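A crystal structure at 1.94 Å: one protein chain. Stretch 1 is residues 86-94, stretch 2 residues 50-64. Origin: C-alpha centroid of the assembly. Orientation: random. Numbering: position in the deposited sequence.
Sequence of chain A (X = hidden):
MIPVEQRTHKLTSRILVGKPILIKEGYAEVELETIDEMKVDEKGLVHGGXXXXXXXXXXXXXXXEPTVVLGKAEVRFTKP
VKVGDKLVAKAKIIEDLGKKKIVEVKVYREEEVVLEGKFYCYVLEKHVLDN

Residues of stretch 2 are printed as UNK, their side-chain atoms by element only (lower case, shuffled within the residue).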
# COMPACT_ATOMS: atom_id res chain seq x y z
N LYS A 86 -8.78 10.17 6.23
CA LYS A 86 -7.98 9.13 6.84
C LYS A 86 -8.23 7.97 5.87
O LYS A 86 -9.39 7.64 5.58
CB LYS A 86 -8.51 8.75 8.22
CG LYS A 86 -7.79 7.56 8.84
CD LYS A 86 -8.66 6.86 9.87
CE LYS A 86 -8.26 5.42 10.04
NZ LYS A 86 -6.81 5.33 10.38
N LEU A 87 -7.16 7.37 5.37
CA LEU A 87 -7.27 6.28 4.41
C LEU A 87 -6.76 4.96 4.96
O LEU A 87 -5.84 4.94 5.76
CB LEU A 87 -6.47 6.61 3.14
CG LEU A 87 -6.69 7.98 2.47
CD1 LEU A 87 -5.74 8.10 1.25
CD2 LEU A 87 -8.15 8.12 2.02
N VAL A 88 -7.38 3.86 4.52
CA VAL A 88 -6.93 2.53 4.92
C VAL A 88 -6.79 1.65 3.67
O VAL A 88 -7.75 1.41 2.96
CB VAL A 88 -7.91 1.82 5.88
CG1 VAL A 88 -7.36 0.43 6.23
CG2 VAL A 88 -8.11 2.65 7.14
N ALA A 89 -5.59 1.16 3.42
CA ALA A 89 -5.36 0.28 2.29
C ALA A 89 -5.41 -1.17 2.78
O ALA A 89 -4.79 -1.50 3.78
CB ALA A 89 -4.00 0.59 1.69
N LYS A 90 -6.17 -2.00 2.07
CA LYS A 90 -6.30 -3.43 2.37
C LYS A 90 -5.75 -4.21 1.18
O LYS A 90 -6.28 -4.15 0.08
CB LYS A 90 -7.77 -3.77 2.65
CG LYS A 90 -8.30 -2.97 3.85
CD LYS A 90 -9.72 -3.35 4.28
CE LYS A 90 -10.22 -2.33 5.31
NZ LYS A 90 -11.62 -2.64 5.73
N ALA A 91 -4.66 -4.94 1.42
CA ALA A 91 -3.95 -5.70 0.38
C ALA A 91 -3.98 -7.21 0.59
O ALA A 91 -3.70 -7.69 1.67
CB ALA A 91 -2.49 -5.24 0.34
N LYS A 92 -4.34 -7.96 -0.46
CA LYS A 92 -4.37 -9.43 -0.36
C LYS A 92 -3.70 -10.09 -1.56
O LYS A 92 -3.90 -9.67 -2.69
CB LYS A 92 -5.81 -9.94 -0.24
CG LYS A 92 -5.87 -11.48 -0.14
CD LYS A 92 -7.26 -12.00 0.18
CE LYS A 92 -8.25 -11.75 -0.95
NZ LYS A 92 -9.53 -12.52 -0.71
N ILE A 93 -2.87 -11.10 -1.31
CA ILE A 93 -2.23 -11.81 -2.40
C ILE A 93 -3.37 -12.58 -3.07
O ILE A 93 -4.06 -13.35 -2.40
CB ILE A 93 -1.18 -12.80 -1.90
CG1 ILE A 93 -0.00 -12.04 -1.28
CG2 ILE A 93 -0.69 -13.68 -3.05
CD1 ILE A 93 1.07 -12.96 -0.70
N ILE A 94 -3.60 -12.35 -4.36
CA ILE A 94 -4.68 -13.06 -5.04
C ILE A 94 -4.17 -14.15 -5.97
O ILE A 94 -4.95 -15.00 -6.43
CB ILE A 94 -5.62 -12.11 -5.84
CG1 ILE A 94 -4.81 -11.28 -6.85
CG2 ILE A 94 -6.40 -11.21 -4.88
CD1 ILE A 94 -5.69 -10.58 -7.88
N UNK A 50 0.37 10.00 -3.26
CA UNK A 50 0.40 9.55 -1.87
C UNK A 50 -0.53 8.36 -1.64
O UNK A 50 -0.18 7.41 -0.94
c UNK A 50 3.10 13.76 -1.24
c UNK A 50 3.33 12.60 -0.50
c UNK A 50 1.10 11.82 -1.00
c UNK A 50 1.87 13.94 -1.86
c UNK A 50 0.06 10.73 -0.95
c UNK A 50 0.88 12.98 -1.74
c UNK A 50 2.33 11.65 -0.38
N UNK A 51 -1.69 8.41 -2.27
CA UNK A 51 -2.66 7.33 -2.18
C UNK A 51 -2.05 6.06 -2.78
O UNK A 51 -2.21 4.95 -2.23
o UNK A 51 -4.39 8.96 -2.50
c UNK A 51 -5.00 6.63 -2.73
c UNK A 51 -3.92 7.69 -2.96
N UNK A 52 -1.36 6.23 -3.90
CA UNK A 52 -0.69 5.09 -4.55
C UNK A 52 0.43 4.56 -3.64
O UNK A 52 0.59 3.35 -3.50
c UNK A 52 0.75 4.42 -6.56
c UNK A 52 2.85 3.19 -6.82
c UNK A 52 0.17 3.59 -7.53
c UNK A 52 0.93 2.57 -8.14
c UNK A 52 2.27 2.37 -7.79
c UNK A 52 -0.07 5.51 -5.89
c UNK A 52 2.08 4.21 -6.22
N UNK A 53 1.19 5.47 -3.03
CA UNK A 53 2.27 5.05 -2.16
C UNK A 53 1.72 4.21 -1.03
O UNK A 53 2.29 3.19 -0.67
N UNK A 54 0.62 4.66 -0.44
CA UNK A 54 0.01 3.88 0.63
C UNK A 54 -0.39 2.49 0.12
O UNK A 54 -0.10 1.47 0.77
c UNK A 54 -2.23 3.75 2.01
c UNK A 54 -3.45 4.60 2.35
c UNK A 54 -1.23 4.60 1.20
c UNK A 54 -1.59 3.24 3.29
N UNK A 55 -1.06 2.43 -1.02
CA UNK A 55 -1.46 1.12 -1.55
C UNK A 55 -0.25 0.21 -1.85
O UNK A 55 -0.27 -0.99 -1.58
c UNK A 55 -2.31 1.29 -2.81
N UNK A 56 0.79 0.81 -2.42
CA UNK A 56 2.05 0.11 -2.78
C UNK A 56 2.64 -0.53 -1.51
O UNK A 56 3.01 -1.71 -1.50
o UNK A 56 5.18 1.36 -4.38
o UNK A 56 4.74 -0.54 -3.35
c UNK A 56 4.41 0.61 -3.73
c UNK A 56 3.02 1.17 -3.37
N UNK A 57 2.73 0.25 -0.44
CA UNK A 57 3.27 -0.23 0.83
C UNK A 57 2.43 -1.38 1.39
O UNK A 57 2.98 -2.35 1.89
c UNK A 57 5.56 -0.38 4.70
c UNK A 57 4.06 1.29 5.59
c UNK A 57 3.48 1.42 4.33
o UNK A 57 5.75 0.31 6.99
c UNK A 57 3.92 0.67 3.23
c UNK A 57 4.98 -0.24 3.44
c UNK A 57 3.37 0.96 1.82
c UNK A 57 5.11 0.39 5.77
N UNK A 58 1.10 -1.29 1.30
CA UNK A 58 0.25 -2.36 1.81
C UNK A 58 0.54 -3.67 1.06
O UNK A 58 0.59 -4.77 1.65
c UNK A 58 -1.25 -1.98 1.68
N UNK A 59 0.73 -3.53 -0.25
CA UNK A 59 1.02 -4.66 -1.12
C UNK A 59 2.34 -5.33 -0.71
O UNK A 59 2.42 -6.56 -0.63
c UNK A 59 1.08 -4.18 -2.58
N UNK A 60 3.36 -4.52 -0.42
CA UNK A 60 4.64 -5.06 0.01
C UNK A 60 4.45 -5.84 1.32
O UNK A 60 5.13 -6.85 1.55
se UNK A 60 6.84 -3.97 -2.35
c UNK A 60 5.56 -4.66 -3.06
c UNK A 60 5.67 -3.93 0.24
c UNK A 60 6.01 -3.08 -1.00
N UNK A 61 3.56 -5.37 2.19
CA UNK A 61 3.34 -6.08 3.47
C UNK A 61 2.45 -7.30 3.33
O UNK A 61 2.48 -8.18 4.19
c UNK A 61 2.82 -5.14 4.57
c UNK A 61 5.17 -4.61 5.17
c UNK A 61 3.34 -3.20 6.11
c UNK A 61 3.81 -4.02 4.90
N UNK A 62 1.64 -7.35 2.28
CA UNK A 62 0.81 -8.53 2.08
C UNK A 62 1.76 -9.68 1.70
O UNK A 62 1.46 -10.85 1.96
c UNK A 62 -0.22 -8.28 0.99
N UNK A 63 2.90 -9.36 1.10
CA UNK A 63 3.87 -10.42 0.74
C UNK A 63 4.81 -10.58 1.93
O UNK A 63 5.12 -11.69 2.33
c UNK A 63 5.72 -11.14 -0.81
c UNK A 63 3.69 -9.90 -1.70
c UNK A 63 4.67 -10.05 -0.52
N UNK A 64 5.26 -9.45 2.47
CA UNK A 64 6.10 -9.42 3.66
C UNK A 64 7.32 -10.32 3.63
O UNK A 64 7.56 -11.09 4.56
c UNK A 64 5.23 -9.74 4.88
c UNK A 64 5.91 -9.39 6.20
n UNK A 64 5.65 -10.19 7.24
o UNK A 64 6.66 -8.42 6.28

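Position 50 has seven side-chain carbons, one followed by a ring of six. The ring leads away from the strand. With no oxygen on the ring, this is Phe 50. Position 51 has one carbon carrying an oxygen and a carbon. That fork is Thr 51; its OG1 lies 4.1 Å from CD1 of Leu 87. Position 52 again has one carbon and a six-carbon ring, out of reach of the strand. It is Phe 52. Position 53 has no side-chain atoms and is Gly 53. The strand leaves room there for a CB, so this contact does not require the glycine.

Position 54 has four carbons, forked at the second, and its CB points toward the strand. It is Leu 54. Its CD2 lies 3.7 Å from CB of Leu 87, and its CG 3.6 Å from CB of Ala 89. Position 55 has a single carbon, pointing sideways: Ala 55. Its CA lies 4.2 Å from CB of Ala 89. Position 56 has two carbons, the second carrying two oxygens, and does not reach the strand. This is Asp 56. Position 57 has one carbon and a six-carbon ring bearing an oxygen: Tyr 57. Its OH is hydrogen-bonded elsewhere in the structure.

Position 58 has one carbon, pointing toward the strand. It is Ala 58. Its CB is 3.8 Å from CB of Ala 89 and 3.7 Å from CB of Ala 91. Position 59 also has one carbon, turned sideways: Ala 59. Its N lies 3.7 Å from CB of Ala 91. Position 60 has an unbranched chain of two carbons, selenium and a carbon. It is Met 60, as selenomethionine, with its CB pointing away. Position 61 has four carbons forked at the second: Leu 61, without a strand contact.

Position 62 has one carbon, pointing toward the strand. It is Ala 62, with CB 3.8 Å from CB of Ala 91. Position 63 has one carbon carrying two more: Val 63. Its CG2 lies 4.2 Å from CD1 of Ile 93. Position 64 has two carbons, the second carrying oxygen and nitrogen, the pattern of Asn 64. Its positive phi marks the departure from the helix.

The contact is apolar packing, without hydrogen bonds between the stretches. Alternate strand residues Leu 87, Ala 89 and Ala 91 point toward the helix. Leu 54, Ala 58 and Ala 62, spaced four apart, meet them. Small alanines on both sides accompany a close approach: the axes come within 7.1 Å, at 43°.

Stretch 2 50-64: FTFGLADYAAMLAVN
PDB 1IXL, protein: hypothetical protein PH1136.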